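Local coordinates for iron-regulated transcriptional activator AFT2 (Saccharomyces cerevisiae, PDB 4LMG), which activates iron-regulon genes when iron is scarce by recognising the iron-responsive promoter element 5'-CACCC-3', and binds DNA less well once iron sensing drives dimerisation, at residues D10-F15 with W88-M93. Sequence-based numbering, arbitrary orientation.
Sequences DPVPSF and WNVVVM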
ATOM      1  N   ASP A  10      22.277  20.172   1.690  1.00 67.25           N
ATOM      2  CA  ASP A  10      23.592  19.924   2.270  1.00 73.56           C
ATOM      3  C   ASP A  10      23.708  20.568   3.647  1.00 78.60           C
ATOM      4  O   ASP A  10      23.192  21.663   3.870  1.00 81.25           O
ATOM      5  CB  ASP A  10      24.698  20.456   1.355  1.00 75.13           C
ATOM      6  CG  ASP A  10      24.955  19.554   0.166  1.00 81.82           C
ATOM      7  OD1 ASP A  10      24.907  18.317   0.335  1.00 82.61           O
ATOM      8  OD2 ASP A  10      25.207  20.083  -0.937  1.00 87.11           O
ATOM      9  N   PRO A  11      24.385  19.883   4.580  1.00 77.04           N
ATOM     10  CA  PRO A  11      24.963  18.558   4.341  1.00 70.85           C
ATOM     11  C   PRO A  11      23.943  17.457   4.602  1.00 64.33           C
ATOM     12  O   PRO A  11      22.945  17.691   5.286  1.00 65.50           O
ATOM     13  CB  PRO A  11      26.076  18.486   5.383  1.00 74.48           C
ATOM     14  CG  PRO A  11      25.542  19.281   6.526  1.00 76.51           C
ATOM     15  CD  PRO A  11      24.721  20.394   5.920  1.00 77.57           C
ATOM     16  N   VAL A  12      24.192  16.270   4.059  1.00 54.68           N
ATOM     17  CA  VAL A  12      23.304  15.135   4.270  1.00 54.41           C
ATOM     18  C   VAL A  12      23.988  14.077   5.127  1.00 54.25           C
ATOM     19  O   VAL A  12      25.068  13.598   4.782  1.00 64.02           O
ATOM     20  CB  VAL A  12      22.869  14.506   2.934  1.00 55.64           C
ATOM     21  CG1 VAL A  12      21.944  13.325   3.178  1.00 61.42           C
ATOM     22  CG2 VAL A  12      22.192  15.545   2.056  1.00 55.37           C
ATOM     23  N   PRO A  13      23.364  13.715   6.257  1.00 52.02           N
ATOM     24  CA  PRO A  13      23.914  12.699   7.161  1.00 53.85           C
ATOM     25  C   PRO A  13      24.141  11.366   6.454  1.00 54.92           C
ATOM     26  O   PRO A  13      23.589  11.136   5.378  1.00 54.63           O
ATOM     27  CB  PRO A  13      22.833  12.564   8.244  1.00 53.77           C
ATOM     28  CG  PRO A  13      21.605  13.185   7.666  1.00 45.83           C
ATOM     29  CD  PRO A  13      22.081  14.252   6.740  1.00 44.81           C
ATOM     30  N   SER A  14      24.948  10.499   7.056  1.00 53.66           N
ATOM     31  CA  SER A  14      25.291   9.222   6.440  1.00 55.79           C
ATOM     32  C   SER A  14      24.250   8.142   6.726  1.00 53.49           C
ATOM     33  O   SER A  14      24.501   7.213   7.495  1.00 52.65           O
ATOM     34  CB  SER A  14      26.673   8.760   6.907  1.00 59.32           C
ATOM     35  OG  SER A  14      27.667   9.713   6.567  1.00 65.78           O
ATOM     36  N   PHE A  15      23.085   8.265   6.097  1.00 43.80           N
ATOM     37  CA  PHE A  15      22.017   7.286   6.262  1.00 48.62           C
ATOM     38  C   PHE A  15      22.481   5.878   5.898  1.00 56.39           C
ATOM     39  O   PHE A  15      23.182   5.682   4.905  1.00 54.34           O
ATOM     40  CB  PHE A  15      20.811   7.659   5.400  1.00 41.95           C
ATOM     41  CG  PHE A  15      20.246   9.016   5.700  1.00 43.33           C
ATOM     42  CD1 PHE A  15      19.599   9.263   6.898  1.00 48.09           C
ATOM     43  CD2 PHE A  15      20.345  10.041   4.776  1.00 35.76           C
ATOM     44  CE1 PHE A  15      19.071  10.509   7.173  1.00 47.22           C
ATOM     45  CE2 PHE A  15      19.818  11.286   5.044  1.00 34.94           C
ATOM     46  CZ  PHE A  15      19.179  11.521   6.244  1.00 36.63           C
ATOM     47  N   TRP A  88      23.846   9.065   0.188  1.00 43.02           N
ATOM     48  CA  TRP A  88      22.520   9.513  -0.215  1.00 36.31           C
ATOM     49  C   TRP A  88      22.554  10.982  -0.597  1.00 32.98           C
ATOM     50  O   TRP A  88      23.154  11.795   0.105  1.00 34.41           O
ATOM     51  CB  TRP A  88      21.517   9.321   0.924  1.00 33.34           C
ATOM     52  CG  TRP A  88      21.176   7.892   1.215  1.00 34.25           C
ATOM     53  CD1 TRP A  88      21.864   7.031   2.020  1.00 26.12           C
ATOM     54  CD2 TRP A  88      20.050   7.161   0.716  1.00 33.74           C
ATOM     55  NE1 TRP A  88      21.238   5.806   2.047  1.00 37.02           N
ATOM     56  CE2 TRP A  88      20.122   5.860   1.254  1.00 35.87           C
ATOM     57  CE3 TRP A  88      18.989   7.479  -0.139  1.00 29.78           C
ATOM     58  CZ2 TRP A  88      19.175   4.877   0.967  1.00 28.54           C
ATOM     59  CZ3 TRP A  88      18.048   6.500  -0.425  1.00 29.29           C
ATOM     60  CH2 TRP A  88      18.148   5.217   0.128  1.00 27.78           C
ATOM     61  N   ASN A  89      21.919  11.329  -1.709  1.00 29.36           N
ATOM     62  CA  ASN A  89      21.705  12.735  -2.021  1.00 34.61           C
ATOM     63  C   ASN A  89      20.223  13.100  -1.937  1.00 39.95           C
ATOM     64  O   ASN A  89      19.350  12.310  -2.308  1.00 30.57           O
ATOM     65  CB  ASN A  89      22.325  13.126  -3.369  1.00 49.88           C
ATOM     66  CG  ASN A  89      21.738  12.358  -4.533  1.00 61.48           C
ATOM     67  OD1 ASN A  89      20.838  12.843  -5.220  1.00 61.38           O
ATOM     68  ND2 ASN A  89      22.257  11.160  -4.775  1.00 73.84           N
ATOM     69  N   VAL A  90      19.943  14.291  -1.421  1.00 31.63           N
ATOM     70  CA  VAL A  90      18.568  14.719  -1.230  1.00 33.00           C
ATOM     71  C   VAL A  90      18.286  15.986  -2.020  1.00 34.20           C
ATOM     72  O   VAL A  90      18.995  16.986  -1.887  1.00 40.30           O
ATOM     73  CB  VAL A  90      18.253  14.955   0.256  1.00 35.80           C
ATOM     74  CG1 VAL A  90      16.785  15.301   0.439  1.00 39.00           C
ATOM     75  CG2 VAL A  90      18.622  13.727   1.075  1.00 29.07           C
ATOM     76  N   VAL A  91      17.250  15.937  -2.850  1.00 33.22           N
ATOM     77  CA  VAL A  91      16.893  17.076  -3.682  1.00 35.74           C
ATOM     78  C   VAL A  91      15.435  17.471  -3.488  1.00 41.78           C
ATOM     79  O   VAL A  91      14.554  16.613  -3.401  1.00 41.53           O
ATOM     80  CB  VAL A  91      17.133  16.775  -5.171  1.00 47.67           C
ATOM     81  CG1 VAL A  91      16.874  18.016  -6.010  1.00 50.74           C
ATOM     82  CG2 VAL A  91      18.553  16.269  -5.388  1.00 51.64           C
ATOM     83  N   VAL A  92      15.190  18.775  -3.418  1.00 40.98           N
ATOM     84  CA  VAL A  92      13.835  19.300  -3.351  1.00 36.62           C
ATOM     85  C   VAL A  92      13.395  19.762  -4.737  1.00 42.48           C
ATOM     86  O   VAL A  92      14.120  20.486  -5.419  1.00 42.04           O
ATOM     87  CB  VAL A  92      13.734  20.488  -2.377  1.00 36.87           C
ATOM     88  CG1 VAL A  92      12.340  21.086  -2.418  1.00 27.89           C
ATOM     89  CG2 VAL A  92      14.095  20.054  -0.964  1.00 31.78           C
ATOM     90  N   MET A  93      12.204  19.337  -5.146  1.00 43.49           N
ATOM     91  CA  MET A  93      11.655  19.694  -6.448  1.00 50.27           C
ATOM     92  C   MET A  93      10.347  20.461  -6.278  1.00 59.74           C
ATOM     93  O   MET A  93       9.695  20.362  -5.239  1.00 60.49           O
ATOM     94  CB  MET A  93      11.411  18.432  -7.275  1.00 58.34           C
ATOM     95  CG  MET A  93      12.590  17.473  -7.300  1.00 60.63           C
ATOM     96  SD  MET A  93      12.189  15.888  -8.057  1.00104.60           S
ATOM     97  CE  MET A  93      13.767  15.050  -7.930  1.00145.29           C
TER
HETATM   98  O   HOH W   1      24.471   9.381   2.881  1.00 42.08           O
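Phe15 and Val12 pack onto Trp88 and Val90, so that the irregular connection from strand 7-8 to helix 21-29 folds over the start of strand 87-93, a case of a loop held to a sheet by a few apolar side chains and one water. The two aromatic groups meet edge-to-face: the Phe15 edge is directed at the face of the five-membered ring of Trp88, with the planes at 86°. Closer to the backbone, Phe15 CB lies 3.6 Å from Trp88 CD1. Phe15 O sits at the edge of the indole, 3.4 Å from Trp88 CD1. In Val12 a chi1 of -180° swings CG1 away from the backbone N, and that methyl touches both Trp88 O and, at 4.0 Å, Val90 CG2. Between the two segments, a water accepts from Trp88 N at 2.8 Å and donates to Pro13 O, bridging two groups that do not meet directly. Ile21 of helix 21-29 touches both aromatic residues, and Trp24 gives Phe15 a second edge-to-face neighbour. Helix 21-29 and the loop pack together against strand 87-93 in the WRKY-GCM1 fold of this DNA-binding domain, where the Trp88 side chain lies close to those of Arg18 and Lys45, which bind DNA.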